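Local structure of superoxide dismutase [Fe] (1MA1) at residues L30-H33 / H34-H38; F83-G86 / N87-P90; Y184-A187 / F188-I191. The protein catalyses the conversion of superoxide radicals to hydrogen peroxide and oxygen, using one iron ion in each subunit of a homotetramer. All coordinates share one frame; numbering follows the deposited sequence.

Contact 1: L30-H33 / H34-H38. With FE (Fe (III) ion), chain G.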
loop_
_atom_site.group_PDB
_atom_site.type_symbol
_atom_site.label_atom_id
_atom_site.label_comp_id
_atom_site.label_asym_id
_atom_site.label_seq_id
_atom_site.Cartn_x
_atom_site.Cartn_y
_atom_site.Cartn_z
ATOM N N LEU A 30 -25.866 -12.477 0.325
ATOM C CA LEU A 30 -26.074 -11.360 -0.586
ATOM C C LEU A 30 -26.674 -10.165 0.155
ATOM O O LEU A 30 -26.324 -9.013 -0.097
ATOM C CB LEU A 30 -27.013 -11.791 -1.709
ATOM C CG LEU A 30 -26.796 -11.203 -3.102
ATOM C CD1 LEU A 30 -28.017 -11.510 -3.954
ATOM C CD2 LEU A 30 -26.589 -9.707 -3.011
ATOM N N THR A 31 -27.589 -10.441 1.073
ATOM C CA THR A 31 -28.342 -9.383 1.714
ATOM C C THR A 31 -27.438 -8.515 2.571
ATOM O O THR A 31 -27.509 -7.285 2.536
ATOM C CB THR A 31 -29.429 -9.966 2.590
ATOM O OG1 THR A 31 -30.301 -10.747 1.769
ATOM C CG2 THR A 31 -30.204 -8.866 3.287
ATOM N N ILE A 32 -26.578 -9.153 3.346
ATOM C CA ILE A 32 -25.705 -8.394 4.210
ATOM C C ILE A 32 -24.519 -7.718 3.475
ATOM O O ILE A 32 -24.130 -6.600 3.844
ATOM C CB ILE A 32 -25.237 -9.294 5.410
ATOM C CG1 ILE A 32 -24.056 -8.650 6.125
ATOM C CG2 ILE A 32 -24.917 -10.687 4.936
ATOM C CD1 ILE A 32 -23.574 -9.428 7.338
ATOM N N HIS A 33 -23.978 -8.359 2.432
ATOM C CA HIS A 33 -22.964 -7.728 1.576
ATOM C C HIS A 33 -23.530 -6.420 1.047
ATOM O O HIS A 33 -22.868 -5.377 1.097
ATOM C CB HIS A 33 -22.600 -8.646 0.381
ATOM C CG HIS A 33 -21.353 -8.258 -0.366
ATOM N ND1 HIS A 33 -20.742 -9.113 -1.248
ATOM C CD2 HIS A 33 -20.583 -7.136 -0.355
ATOM C CE1 HIS A 33 -19.653 -8.550 -1.746
ATOM N NE2 HIS A 33 -19.529 -7.343 -1.221
ATOM N N HIS A 34 -24.760 -6.482 0.538
ATOM C CA HIS A 34 -25.387 -5.331 -0.093
ATOM C C HIS A 34 -25.756 -4.278 0.930
ATOM O O HIS A 34 -25.458 -3.098 0.751
ATOM C CB HIS A 34 -26.639 -5.755 -0.845
ATOM C CG HIS A 34 -27.317 -4.635 -1.568
ATOM N ND1 HIS A 34 -28.648 -4.320 -1.386
ATOM C CD2 HIS A 34 -26.847 -3.747 -2.481
ATOM C CE1 HIS A 34 -28.969 -3.294 -2.149
ATOM N NE2 HIS A 34 -27.891 -2.929 -2.825
ATOM N N GLN A 35 -26.396 -4.696 2.015
ATOM C CA GLN A 35 -27.119 -3.746 2.844
ATOM C C GLN A 35 -26.274 -3.207 3.961
ATOM O O GLN A 35 -26.568 -2.140 4.498
ATOM C CB GLN A 35 -28.362 -4.381 3.445
ATOM C CG GLN A 35 -29.249 -5.007 2.423
ATOM C CD GLN A 35 -30.683 -4.993 2.853
ATOM O OE1 GLN A 35 -30.985 -5.098 4.049
ATOM N NE2 GLN A 35 -31.594 -4.867 1.881
ATOM N N LYS A 36 -25.238 -3.954 4.322
ATOM C CA LYS A 36 -24.305 -3.496 5.346
ATOM C C LYS A 36 -23.033 -2.876 4.763
ATOM O O LYS A 36 -22.710 -1.719 5.044
ATOM C CB LYS A 36 -23.936 -4.645 6.270
ATOM C CG LYS A 36 -25.115 -5.201 7.010
ATOM C CD LYS A 36 -25.804 -4.105 7.789
ATOM C CE LYS A 36 -27.085 -4.616 8.430
ATOM N NZ LYS A 36 -27.731 -3.593 9.290
ATOM N N HIS A 37 -22.315 -3.636 3.949
ATOM C CA HIS A 37 -21.007 -3.193 3.485
ATOM C C HIS A 37 -21.125 -2.161 2.370
ATOM O O HIS A 37 -20.583 -1.058 2.475
ATOM C CB HIS A 37 -20.167 -4.394 3.026
ATOM C CG HIS A 37 -19.864 -5.354 4.133
ATOM N ND1 HIS A 37 -19.010 -5.048 5.170
ATOM C CD2 HIS A 37 -20.375 -6.577 4.422
ATOM C CE1 HIS A 37 -19.011 -6.035 6.051
ATOM N NE2 HIS A 37 -19.835 -6.974 5.617
ATOM N N HIS A 38 -21.843 -2.501 1.307
ATOM C CA HIS A 38 -21.960 -1.583 0.198
ATOM C C HIS A 38 -22.500 -0.280 0.758
ATOM O O HIS A 38 -22.034 0.801 0.396
ATOM C CB HIS A 38 -22.900 -2.145 -0.875
ATOM C CG HIS A 38 -22.859 -1.386 -2.171
ATOM N ND1 HIS A 38 -23.572 -1.774 -3.286
ATOM C CD2 HIS A 38 -22.163 -0.280 -2.537
ATOM C CE1 HIS A 38 -23.317 -0.946 -4.282
ATOM N NE2 HIS A 38 -22.462 -0.031 -3.853
HETATM FE FE FE G . -17.706 -6.376 -0.745
HETATM O O HOH W 1 -16.088 -5.356 -0.635
#
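H34 returns its backbone N to L30 O, a hydrogen bond of 3.0 Å with an N-H...O angle of 158°, as expected between residues four apart on a helix. Its ring reaches outside the turn, where ND1 is hydrogen-bonded to Y18 OH and NE2 to P12 O. Q35 runs alongside T31, both side chains heading the same way, and Q35 OE1 comes 3.9 Å from T31 CG2; the far end of the amide, NE2, is hydrogen-bonded to the same Y18 hydroxyl. At K36 the backbone N donates to I32 O at 2.9 Å. The aliphatic stem of this lysine crosses I32 at about a right angle, bringing K36 CG to 3.7 Å from I32 CG1. The regular pattern then loosens: H37 N makes two weak bonds, to I32 O at 3.5 Å and to H33 O at 3.4 Å, while its ring turns an edge to H33 CA and NE2 is hydrogen-bonded to Y174 OH of the second subunit. H38 N settles on H33 O at 3.1 Å in a nearly straight bond (168°), five residues on, which is the evidence for a pi-type turn at 34-38. H33 itself has CG anti to the backbone N (chi1 -166°), and the imidazole extends from there to the metal, NE2 binding iron at 2.1 Å, beside a coordinated water. Helix 27-57 thus supplies one ligand; H81 comes from helix 64-86, D167 from strand 164-167 and H171 from the loop that follows.

Contact 2: F83-G86 / N87-P90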
loop_
_atom_site.group_PDB
_atom_site.type_symbol
_atom_site.label_atom_id
_atom_site.label_comp_id
_atom_site.label_asym_id
_atom_site.label_seq_id
_atom_site.Cartn_x
_atom_site.Cartn_y
_atom_site.Cartn_z
ATOM N N PHE A 83 -20.484 -2.332 -10.098
ATOM C CA PHE A 83 -20.238 -3.191 -11.254
ATOM C C PHE A 83 -20.361 -4.671 -10.913
ATOM O O PHE A 83 -20.704 -5.479 -11.772
ATOM C CB PHE A 83 -18.842 -2.927 -11.851
ATOM C CG PHE A 83 -18.746 -1.659 -12.658
ATOM C CD1 PHE A 83 -18.783 -0.410 -12.043
ATOM C CD2 PHE A 83 -18.632 -1.709 -14.042
ATOM C CE1 PHE A 83 -18.708 0.759 -12.791
ATOM C CE2 PHE A 83 -18.559 -0.535 -14.797
ATOM C CZ PHE A 83 -18.598 0.698 -14.168
ATOM N N PHE A 84 -20.064 -5.016 -9.661
ATOM C CA PHE A 84 -20.098 -6.406 -9.210
ATOM C C PHE A 84 -21.518 -6.947 -9.321
ATOM O O PHE A 84 -21.747 -7.961 -9.969
ATOM C CB PHE A 84 -19.611 -6.498 -7.761
ATOM C CG PHE A 84 -19.558 -7.904 -7.219
ATOM C CD1 PHE A 84 -18.872 -8.901 -7.901
ATOM C CD2 PHE A 84 -20.167 -8.223 -6.014
ATOM C CE1 PHE A 84 -18.793 -10.202 -7.382
ATOM C CE2 PHE A 84 -20.092 -9.511 -5.481
ATOM C CZ PHE A 84 -19.402 -10.506 -6.170
ATOM N N TRP A 85 -22.472 -6.264 -8.693
ATOM C CA TRP A 85 -23.871 -6.676 -8.756
ATOM C C TRP A 85 -24.288 -6.794 -10.215
ATOM O O TRP A 85 -25.036 -7.696 -10.605
ATOM C CB TRP A 85 -24.763 -5.652 -8.056
ATOM C CG TRP A 85 -24.367 -5.322 -6.659
ATOM C CD1 TRP A 85 -24.355 -4.087 -6.094
ATOM C CD2 TRP A 85 -23.942 -6.233 -5.644
ATOM N NE1 TRP A 85 -23.943 -4.162 -4.782
ATOM C CE2 TRP A 85 -23.683 -5.470 -4.479
ATOM C CE3 TRP A 85 -23.755 -7.617 -5.599
ATOM C CZ2 TRP A 85 -23.249 -6.045 -3.294
ATOM C CZ3 TRP A 85 -23.323 -8.193 -4.411
ATOM C CH2 TRP A 85 -23.072 -7.408 -3.277
ATOM N N GLY A 86 -23.783 -5.879 -11.020
ATOM C CA GLY A 86 -24.248 -5.774 -12.384
ATOM C C GLY A 86 -23.762 -6.896 -13.288
ATOM O O GLY A 86 -24.445 -7.221 -14.272
ATOM N N ASN A 87 -22.596 -7.480 -12.990
ATOM C CA ASN A 87 -22.122 -8.580 -13.807
ATOM C C ASN A 87 -22.316 -9.929 -13.127
ATOM O O ASN A 87 -21.559 -10.880 -13.357
ATOM C CB ASN A 87 -20.656 -8.355 -14.278
ATOM C CG ASN A 87 -19.620 -8.243 -13.132
ATOM O OD1 ASN A 87 -18.745 -7.365 -13.180
ATOM N ND2 ASN A 87 -19.683 -9.143 -12.141
ATOM N N MET A 88 -23.366 -10.008 -12.303
ATOM C CA MET A 88 -23.954 -11.295 -11.918
ATOM C C MET A 88 -25.444 -11.357 -12.240
ATOM O O MET A 88 -26.092 -10.333 -12.434
ATOM C CB MET A 88 -23.758 -11.562 -10.419
ATOM C CG MET A 88 -22.306 -11.621 -9.963
ATOM S SD MET A 88 -22.113 -12.116 -8.214
ATOM C CE MET A 88 -22.485 -10.606 -7.387
ATOM N N GLY A 89 -25.979 -12.570 -12.295
ATOM C CA GLY A 89 -27.409 -12.758 -12.326
ATOM C C GLY A 89 -27.783 -14.209 -12.066
ATOM O O GLY A 89 -26.915 -15.045 -11.814
ATOM N N PRO A 90 -29.084 -14.542 -12.118
ATOM C CA PRO A 90 -29.596 -15.905 -11.940
ATOM C C PRO A 90 -28.819 -16.933 -12.770
ATOM O O PRO A 90 -28.526 -16.710 -13.947
ATOM C CB PRO A 90 -31.045 -15.782 -12.409
ATOM C CG PRO A 90 -31.396 -14.406 -12.069
ATOM C CD PRO A 90 -30.178 -13.632 -12.498
#
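The carbonyl oxygen of F83 is gripped by two donors: N87 N, at 3.0 Å with an N-H...O angle of 137°, and the guanidinium NH2 of R200. N87 OD1, itself an acceptor only 3.1 Å from F83 O, is hydrogen-bonded to R200 NH1 and V165 N, so one guanidinium bridges two oxygens that cannot bond to each other. N87 is the first residue to leave helical backbone angles, and the bonds change accordingly: N87 N also reaches F84 O weakly at 3.2 Å, and M88 N makes a weak bond to W85 O at 3.3 Å, three residues back.

M88 then folds back over F84 and against the edge of W85 at the helix end. A bend at chi3 (-79°) carries CE over one face of the F84 ring, 3.4 Å from its centroid and 19° off the normal, a CH-pi contact. M88 SD lies obliquely, 4.2 Å from the F84 centroid, adding a Met-aromatic contact. The same methyl meets W85 at the ring edge, with M88 CE 3.7 Å from W85 CE3, while F84 CD2 sits over a face of that indole. W85 in turn meets the ligand H33 edge-to-face, and F84 lies near D167. F84 and W85, with M88 packed on them, form part of a second shell behind the ligands, consistent with the aromatic surroundings of the metal in this family.

Contact 3: Y184-A187 / F188-I191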
loop_
_atom_site.group_PDB
_atom_site.type_symbol
_atom_site.label_atom_id
_atom_site.label_comp_id
_atom_site.label_asym_id
_atom_site.label_seq_id
_atom_site.Cartn_x
_atom_site.Cartn_y
_atom_site.Cartn_z
ATOM N N TYR A 184 -15.939 -20.420 -3.431
ATOM C CA TYR A 184 -16.665 -19.207 -3.806
ATOM C C TYR A 184 -16.291 -18.693 -5.207
ATOM O O TYR A 184 -17.167 -18.423 -6.032
ATOM C CB TYR A 184 -16.404 -18.122 -2.772
ATOM C CG TYR A 184 -16.822 -16.747 -3.216
ATOM C CD1 TYR A 184 -15.895 -15.843 -3.718
ATOM C CD2 TYR A 184 -18.146 -16.332 -3.104
ATOM C CE1 TYR A 184 -16.277 -14.550 -4.088
ATOM C CE2 TYR A 184 -18.542 -15.049 -3.470
ATOM C CZ TYR A 184 -17.608 -14.166 -3.956
ATOM O OH TYR A 184 -18.033 -12.895 -4.266
ATOM N N VAL A 185 -14.995 -18.552 -5.481
ATOM C CA VAL A 185 -14.556 -18.196 -6.823
ATOM C C VAL A 185 -15.074 -19.162 -7.886
ATOM O O VAL A 185 -15.504 -18.739 -8.949
ATOM C CB VAL A 185 -13.014 -18.125 -6.906
ATOM C CG1 VAL A 185 -12.554 -17.954 -8.357
ATOM C CG2 VAL A 185 -12.522 -16.993 -6.037
ATOM N N GLU A 186 -15.047 -20.457 -7.600
ATOM C CA GLU A 186 -15.577 -21.446 -8.530
ATOM C C GLU A 186 -17.092 -21.300 -8.739
ATOM O O GLU A 186 -17.580 -21.395 -9.863
ATOM C CB GLU A 186 -15.241 -22.849 -8.026
ATOM C CG GLU A 186 -15.702 -23.958 -8.922
ATOM C CD GLU A 186 -15.258 -23.739 -10.350
ATOM O OE1 GLU A 186 -14.079 -23.350 -10.552
ATOM O OE2 GLU A 186 -16.090 -23.964 -11.273
ATOM N N ALA A 187 -17.834 -21.059 -7.664
ATOM C CA ALA A 187 -19.278 -20.858 -7.781
ATOM C C ALA A 187 -19.599 -19.642 -8.646
ATOM O O ALA A 187 -20.615 -19.610 -9.340
ATOM C CB ALA A 187 -19.903 -20.697 -6.400
ATOM N N PHE A 188 -18.709 -18.648 -8.613
ATOM C CA PHE A 188 -18.959 -17.357 -9.239
ATOM C C PHE A 188 -19.222 -17.521 -10.727
ATOM O O PHE A 188 -20.045 -16.808 -11.300
ATOM C CB PHE A 188 -17.758 -16.448 -9.010
ATOM C CG PHE A 188 -17.801 -15.167 -9.793
ATOM C CD1 PHE A 188 -18.748 -14.188 -9.507
ATOM C CD2 PHE A 188 -16.900 -14.948 -10.839
ATOM C CE1 PHE A 188 -18.795 -13.008 -10.256
ATOM C CE2 PHE A 188 -16.944 -13.774 -11.591
ATOM C CZ PHE A 188 -17.890 -12.803 -11.303
ATOM N N TRP A 189 -18.519 -18.459 -11.352
ATOM C CA TRP A 189 -18.601 -18.617 -12.801
ATOM C C TRP A 189 -19.961 -19.143 -13.248
ATOM O O TRP A 189 -20.296 -19.091 -14.433
ATOM C CB TRP A 189 -17.492 -19.545 -13.302
ATOM C CG TRP A 189 -16.132 -18.995 -13.045
ATOM C CD1 TRP A 189 -15.248 -19.397 -12.086
ATOM C CD2 TRP A 189 -15.512 -17.897 -13.728
ATOM N NE1 TRP A 189 -14.108 -18.618 -12.133
ATOM C CE2 TRP A 189 -14.246 -17.690 -13.128
ATOM C CE3 TRP A 189 -15.905 -17.066 -14.782
ATOM C CZ2 TRP A 189 -13.372 -16.688 -13.548
ATOM C CZ3 TRP A 189 -15.029 -16.062 -15.201
ATOM C CH2 TRP A 189 -13.778 -15.888 -14.581
ATOM N N ASN A 190 -20.748 -19.630 -12.294
ATOM C CA ASN A 190 -22.116 -20.039 -12.577
ATOM C C ASN A 190 -23.068 -18.861 -12.721
ATOM O O ASN A 190 -24.146 -19.008 -13.285
ATOM C CB ASN A 190 -22.636 -20.954 -11.476
ATOM C CG ASN A 190 -21.920 -22.278 -11.443
ATOM O OD1 ASN A 190 -22.032 -23.054 -12.378
ATOM N ND2 ASN A 190 -21.179 -22.544 -10.369
ATOM N N ILE A 191 -22.678 -17.700 -12.209
ATOM C CA ILE A 191 -23.593 -16.574 -12.172
ATOM C C ILE A 191 -23.048 -15.303 -12.823
ATOM O O ILE A 191 -23.665 -14.246 -12.720
ATOM C CB ILE A 191 -24.010 -16.277 -10.723
ATOM C CG1 ILE A 191 -22.767 -16.221 -9.809
ATOM C CG2 ILE A 191 -24.965 -17.350 -10.253
ATOM C CD1 ILE A 191 -23.033 -15.707 -8.412
#
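Residues 184-187 keep helical backbone angles, and the bonds crossing to 188-191 shift from spacing four toward spacing three. F188 N is divided between Y184 O at 3.0 Å and V185 O at 3.2 Å, both bonds weak, and W189 N reaches E186 O weakly at 3.4 Å. A sounder link follows at N190, whose backbone N donates to A187 O at 3.0 Å (152° at the hydrogen). The donor stands 48° out of the carbonyl plane, above it and off the lone pairs. Beyond it I191 N bonds to F188 O at 2.9 Å, continuing the same spacing.

The side chain of N190 returns to that same acceptor. With CG anti to the carbonyl carbon (chi1 -67°), the carboxamide swings back beside its own N, and N190 ND2 donates to A187 O at 3.2 Å from the same face of the carbonyl plane. Putting an alanine here would remove the carboxamide, and A187 O would probably lose the second of these donors, leaving of the two only the backbone N. V185 runs alongside W189, with V185 CG1 4.1 Å from W189 NE1. That indole nitrogen is hydrogen-bonded to S121 OG, while R117 makes a cation-pi contact with W189 and a salt bridge to E186 OE2. Y184 OH bonds to the backbone O of the iron ligand D167.

The chemistry is thus divided: one carbonyl, A187 O, takes two donors from N190, whereas R117 would balance the carboxylate charge of E186 and, by lying against W189, tie both residues to helix 113-125.

The contacts follow one another along the chain without interleaving: contact 1 on helix 27-57, contact 2 where helix 64-86 runs into its loop, contact 3 where helix 181-188 does the same. Contacts 1 and 2 both belong to the alpha-hairpin domain, their centres 14 Å apart, and meet through W85, which also packs against L30 and H34. Contact 3, in the C-terminal domain, is centred 12 Å from contact 2 and touches it: G89 N and I191 O probably share a hydrogen bond, and F84 packs on Y184. Contacts 1 and 3 do not touch, their centres 18 Å apart. Contact 2 therefore joins the two domains beside the iron, which takes ligands from both.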